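Local coordinates for uncharacterized protein (Bacteroides cellulosilyticus, PDB 5JVK), which probably hydrolyses O-glycosidic bonds as a member of glycoside hydrolase family 39 from a gut symbiont, at residues Thr454-Ala459 against Thr479-Tyr484; Val428-Ala433 against Thr444-Lys449. All coordinates share one frame; numbering follows the deposited sequence.

Contact 1 of 2, residues Thr454-Ala459 against Thr479-Tyr484; sequences TIRVKA and TVDNGY
Arg456 reaches from the middle of its strand to the tight turn of the hairpin beside it, and its side chain touches that turn at its base and again near its tip. CB rests against CB and CD2 of Tyr484, at 4.1 Å from CD2. CG lies anti to the carbonyl carbon (chi1 -76°). The chain then runs extended, so that CD passes Asp481 OD2 and NE arrives for a salt bridge, 3.0 Å from Asp481 OD2. This bond is nearly straight and lies in the guanidinium plane; it uses the anti lone pair of the oxygen, the carboxylate turned 87° from the guanidinium. Beyond NE, CZ and NH2 pass the same oxygen, NH2 3.8 Å from Asp481 OD2 without a second bond. Asn482 and Gly483, both at positive phi, form a type I' turn that presents Asp481. Beyond it, Tyr484 pairs with Lys458 in an antiparallel, non-hydrogen-bonded bridge, and Lys458 CB sits over one ring face, toward the rim, 4.2 Å from the Tyr484 centroid. The Arg456 carbonyl meets the ring edge. Ala459 N donates to Gly483 O at 3.2 Å. Strand 453-458 continues pairing with strand 484-489 through Val457-Leu485 and Ile455-Leu487, while Ile455 turns to strand 429-436.

Contact 2 of 2, residues Val428-Ala433 against Thr444-Lys449; sequences VNKVLA and TAWTTK
Torsions on both strands set up the main side-chain encounter: Trp446 holds CG in the crowded position between backbone N and carbonyl carbon (chi1 73°), while Lys430 has an off-staggered chi1 of -102° and bends at chi2 (83°). The indole is thereby laid across the hairpin, where Lys430 CB sits over the centre of its six-membered ring, 3.9 Å from the Trp446 centroid, a CH-pi contact. Lys430 CG lies nearest CZ2 and CD continues to CZ2 and NE1, the two side chains crossing obliquely. Leu432 meets the far end of the indole, with CD1 3.5 Å from Trp446 CH2. Beneath these side chains the antiparallel backbones are joined by paired bonds between Lys430 and Trp446 and between Leu432 and Thr444. On the other side of the sheet, Val431 CG2 packs on Ala445 CB, and Thr447 OG1 donates to Asn429 OD1 at 2.7 Å, almost along the C=O axis. The same hydroxyl accepts from Lys449 N in an ST turn. At the open end of the hairpin, Val428 O is gripped twice, by Thr448 N at 2.9 Å and, on a lone pair, by Thr448 OG1 at 2.8 Å.

Lys430, Leu432, Thr444 and Trp446 share the face turned to helix 350-366. Asp297 OD1 receives both a salt bridge from Lys430 NZ and a hydrogen bond from Trp446 NE1. Lys430 NZ also donates to Gly427 O, giving this buried ammonium at least two polar partners. An alanine in place of Trp446 would remove the indole and its N-H to Asp297, and would probably loosen the packing on helix 350-366. With cation and indole N-H converging on one carboxylate oxygen, Asp297 is likely to stay ionised and Lys430 charged.

In the fold
The two contacts lie in facing layers of the beta-sandwich region that follows the eight-stranded barrel, and their centres are about 15 Å apart. Ile455 CG2 of contact 1 is 3.6 Å from Asn429 ND2 of contact 2, and Val457 CG2 is 4.2 Å from Val431 CG2. The polypeptide passes from one layer to the other between strands 439-447 and 453-458. The 428-433/444-449 pair faces the barrel helix 350-366 with its opposite side, whereas contact 1 is at the surface, its centre about 34 Å from that of the chain. Neither includes a barrel strand; active sites of such barrels lie at the C-terminal ends of the strands, so both contacts probably sit outside the catalytic centre.

Contact 1 of 2, residues Thr454-Ala459 against Thr479-Tyr484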
# COMPACT_ATOMS: atom_id res chain seq x y z
N THR A 454 -6.28 -0.00 -28.72
CA THR A 454 -7.47 -0.83 -28.81
C THR A 454 -7.04 -2.26 -29.17
O THR A 454 -6.18 -2.45 -30.03
CB THR A 454 -8.43 -0.29 -29.88
OG1 THR A 454 -8.80 1.06 -29.54
CG2 THR A 454 -9.68 -1.15 -29.99
N ILE A 455 -7.63 -3.24 -28.49
CA ILE A 455 -7.45 -4.66 -28.84
C ILE A 455 -8.78 -5.39 -28.91
O ILE A 455 -9.79 -4.92 -28.38
CB ILE A 455 -6.50 -5.40 -27.87
CG1 ILE A 455 -7.03 -5.38 -26.43
CG2 ILE A 455 -5.10 -4.80 -27.91
CD1 ILE A 455 -6.48 -6.51 -25.58
N ARG A 456 -8.76 -6.54 -29.57
CA ARG A 456 -9.93 -7.40 -29.71
C ARG A 456 -9.60 -8.74 -29.08
O ARG A 456 -8.78 -9.47 -29.61
CB ARG A 456 -10.29 -7.55 -31.18
CG ARG A 456 -10.99 -6.32 -31.72
CD ARG A 456 -11.03 -6.28 -33.24
NE ARG A 456 -11.97 -5.26 -33.70
CZ ARG A 456 -11.75 -3.94 -33.69
NH1 ARG A 456 -10.60 -3.42 -33.25
NH2 ARG A 456 -12.71 -3.12 -34.13
N VAL A 457 -10.23 -9.05 -27.95
CA VAL A 457 -10.04 -10.32 -27.25
C VAL A 457 -11.26 -11.18 -27.50
O VAL A 457 -12.39 -10.70 -27.34
CB VAL A 457 -9.88 -10.10 -25.73
CG1 VAL A 457 -9.57 -11.42 -25.03
CG2 VAL A 457 -8.81 -9.06 -25.45
N LYS A 458 -11.05 -12.43 -27.90
CA LYS A 458 -12.17 -13.36 -28.09
C LYS A 458 -12.86 -13.59 -26.75
O LYS A 458 -12.20 -13.82 -25.74
CB LYS A 458 -11.71 -14.71 -28.66
CG LYS A 458 -12.83 -15.73 -28.77
CD LYS A 458 -12.51 -16.88 -29.70
CE LYS A 458 -13.70 -17.83 -29.80
NZ LYS A 458 -13.31 -19.16 -30.35
N ALA A 459 -14.20 -13.52 -26.77
CA ALA A 459 -15.02 -13.62 -25.56
C ALA A 459 -14.79 -14.95 -24.83
O ALA A 459 -15.26 -16.00 -25.30
CB ALA A 459 -16.50 -13.46 -25.91
N THR A 479 -18.45 -3.85 -26.02
CA THR A 479 -18.49 -3.66 -27.47
C THR A 479 -18.09 -4.98 -28.12
O THR A 479 -16.95 -5.43 -27.96
CB THR A 479 -17.54 -2.54 -27.92
OG1 THR A 479 -17.91 -1.32 -27.27
CG2 THR A 479 -17.59 -2.34 -29.43
N VAL A 480 -19.02 -5.60 -28.84
CA VAL A 480 -18.84 -6.95 -29.38
C VAL A 480 -18.73 -6.91 -30.90
O VAL A 480 -19.71 -6.62 -31.59
CB VAL A 480 -20.01 -7.87 -28.97
CG1 VAL A 480 -19.73 -9.31 -29.38
CG2 VAL A 480 -20.25 -7.77 -27.46
N ASP A 481 -17.53 -7.19 -31.42
CA ASP A 481 -17.28 -7.25 -32.86
C ASP A 481 -17.12 -8.70 -33.30
O ASP A 481 -16.01 -9.23 -33.30
CB ASP A 481 -16.04 -6.42 -33.21
CG ASP A 481 -15.70 -6.46 -34.69
OD1 ASP A 481 -16.61 -6.60 -35.54
OD2 ASP A 481 -14.49 -6.36 -35.01
N ASN A 482 -18.24 -9.34 -33.64
CA ASN A 482 -18.26 -10.68 -34.23
C ASN A 482 -17.57 -11.72 -33.33
O ASN A 482 -16.66 -12.44 -33.76
CB ASN A 482 -17.63 -10.63 -35.64
CG ASN A 482 -17.87 -11.90 -36.44
OD1 ASN A 482 -18.93 -12.54 -36.34
ND2 ASN A 482 -16.89 -12.26 -37.26
N GLY A 483 -18.02 -11.79 -32.08
CA GLY A 483 -17.47 -12.72 -31.09
C GLY A 483 -16.18 -12.28 -30.39
O GLY A 483 -15.59 -13.08 -29.67
N TYR A 484 -15.76 -11.03 -30.60
CA TYR A 484 -14.59 -10.45 -29.94
C TYR A 484 -14.99 -9.22 -29.15
O TYR A 484 -15.75 -8.38 -29.64
CB TYR A 484 -13.53 -10.05 -30.97
CG TYR A 484 -12.76 -11.21 -31.55
CD1 TYR A 484 -13.35 -12.06 -32.50
CD2 TYR A 484 -11.45 -11.47 -31.16
CE1 TYR A 484 -12.65 -13.13 -33.03
CE2 TYR A 484 -10.74 -12.54 -31.69
CZ TYR A 484 -11.34 -13.36 -32.63
OH TYR A 484 -10.65 -14.43 -33.16

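Contact 2 of 2, residues Val428-Ala433 against Thr444-Lys449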
# COMPACT_ATOMS: atom_id res chain seq x y z
N VAL A 428 3.49 -5.76 -24.33
CA VAL A 428 3.07 -4.36 -24.33
C VAL A 428 1.66 -4.22 -23.73
O VAL A 428 1.42 -3.33 -22.91
CB VAL A 428 3.12 -3.76 -25.76
CG1 VAL A 428 2.42 -2.40 -25.84
CG2 VAL A 428 4.57 -3.60 -26.20
N ASN A 429 0.76 -5.10 -24.14
CA ASN A 429 -0.59 -5.20 -23.57
C ASN A 429 -0.68 -6.45 -22.70
O ASN A 429 -0.01 -7.45 -22.96
CB ASN A 429 -1.63 -5.27 -24.70
CG ASN A 429 -1.55 -4.08 -25.64
OD1 ASN A 429 -1.41 -2.94 -25.20
ND2 ASN A 429 -1.63 -4.35 -26.94
N LYS A 430 -1.51 -6.38 -21.66
CA LYS A 430 -1.71 -7.48 -20.72
C LYS A 430 -3.18 -7.82 -20.64
O LYS A 430 -4.00 -6.92 -20.51
CB LYS A 430 -1.23 -7.10 -19.31
CG LYS A 430 0.11 -7.66 -18.88
CD LYS A 430 1.27 -6.82 -19.40
CE LYS A 430 2.54 -7.14 -18.63
NZ LYS A 430 3.68 -6.33 -19.15
N VAL A 431 -3.51 -9.11 -20.71
CA VAL A 431 -4.84 -9.62 -20.36
C VAL A 431 -4.63 -10.84 -19.47
O VAL A 431 -4.08 -11.85 -19.92
CB VAL A 431 -5.68 -9.98 -21.60
CG1 VAL A 431 -7.08 -10.43 -21.19
CG2 VAL A 431 -5.78 -8.80 -22.56
N LEU A 432 -5.05 -10.73 -18.21
CA LEU A 432 -4.76 -11.73 -17.19
C LEU A 432 -6.05 -12.21 -16.55
O LEU A 432 -6.96 -11.41 -16.33
CB LEU A 432 -3.86 -11.12 -16.10
CG LEU A 432 -2.64 -10.31 -16.54
CD1 LEU A 432 -2.03 -9.61 -15.34
CD2 LEU A 432 -1.62 -11.21 -17.22
N ALA A 433 -6.12 -13.50 -16.24
CA ALA A 433 -7.30 -14.11 -15.60
C ALA A 433 -6.99 -14.51 -14.15
O ALA A 433 -5.93 -15.07 -13.87
CB ALA A 433 -7.75 -15.33 -16.38
N THR A 444 -8.41 -8.98 -16.04
CA THR A 444 -7.94 -7.59 -16.02
C THR A 444 -7.17 -7.31 -17.30
O THR A 444 -6.53 -8.21 -17.84
CB THR A 444 -7.08 -7.25 -14.79
OG1 THR A 444 -6.77 -5.85 -14.81
CG2 THR A 444 -5.78 -8.05 -14.75
N ALA A 445 -7.24 -6.07 -17.78
CA ALA A 445 -6.57 -5.69 -19.02
C ALA A 445 -6.05 -4.26 -18.96
O ALA A 445 -6.74 -3.36 -18.50
CB ALA A 445 -7.51 -5.87 -20.20
N TRP A 446 -4.82 -4.08 -19.43
CA TRP A 446 -4.21 -2.76 -19.54
C TRP A 446 -3.14 -2.75 -20.62
O TRP A 446 -2.72 -3.81 -21.11
CB TRP A 446 -3.62 -2.31 -18.19
CG TRP A 446 -2.35 -3.01 -17.74
CD1 TRP A 446 -1.07 -2.68 -18.09
CD2 TRP A 446 -2.25 -4.12 -16.84
NE1 TRP A 446 -0.18 -3.52 -17.47
CE2 TRP A 446 -0.87 -4.41 -16.70
CE3 TRP A 446 -3.18 -4.89 -16.14
CZ2 TRP A 446 -0.41 -5.45 -15.89
CZ3 TRP A 446 -2.72 -5.93 -15.33
CH2 TRP A 446 -1.34 -6.20 -15.22
N THR A 447 -2.70 -1.55 -20.99
CA THR A 447 -1.59 -1.37 -21.91
C THR A 447 -0.49 -0.57 -21.23
O THR A 447 -0.76 0.30 -20.40
CB THR A 447 -2.02 -0.68 -23.23
OG1 THR A 447 -0.89 -0.56 -24.11
CG2 THR A 447 -2.62 0.71 -23.00
N THR A 448 0.76 -0.89 -21.57
CA THR A 448 1.92 -0.10 -21.13
C THR A 448 2.09 1.18 -21.96
O THR A 448 2.82 2.08 -21.55
CB THR A 448 3.21 -0.94 -21.20
OG1 THR A 448 3.41 -1.44 -22.52
CG2 THR A 448 3.13 -2.10 -20.22
N LYS A 449 1.43 1.27 -23.12
CA LYS A 449 1.55 2.45 -23.98
C LYS A 449 0.80 3.64 -23.40
O LYS A 449 -0.40 3.56 -23.13
CB LYS A 449 1.05 2.13 -25.40
CG LYS A 449 1.96 1.15 -26.13
CD LYS A 449 1.33 0.59 -27.39
CE LYS A 449 1.16 1.64 -28.48
NZ LYS A 449 1.02 1.01 -29.83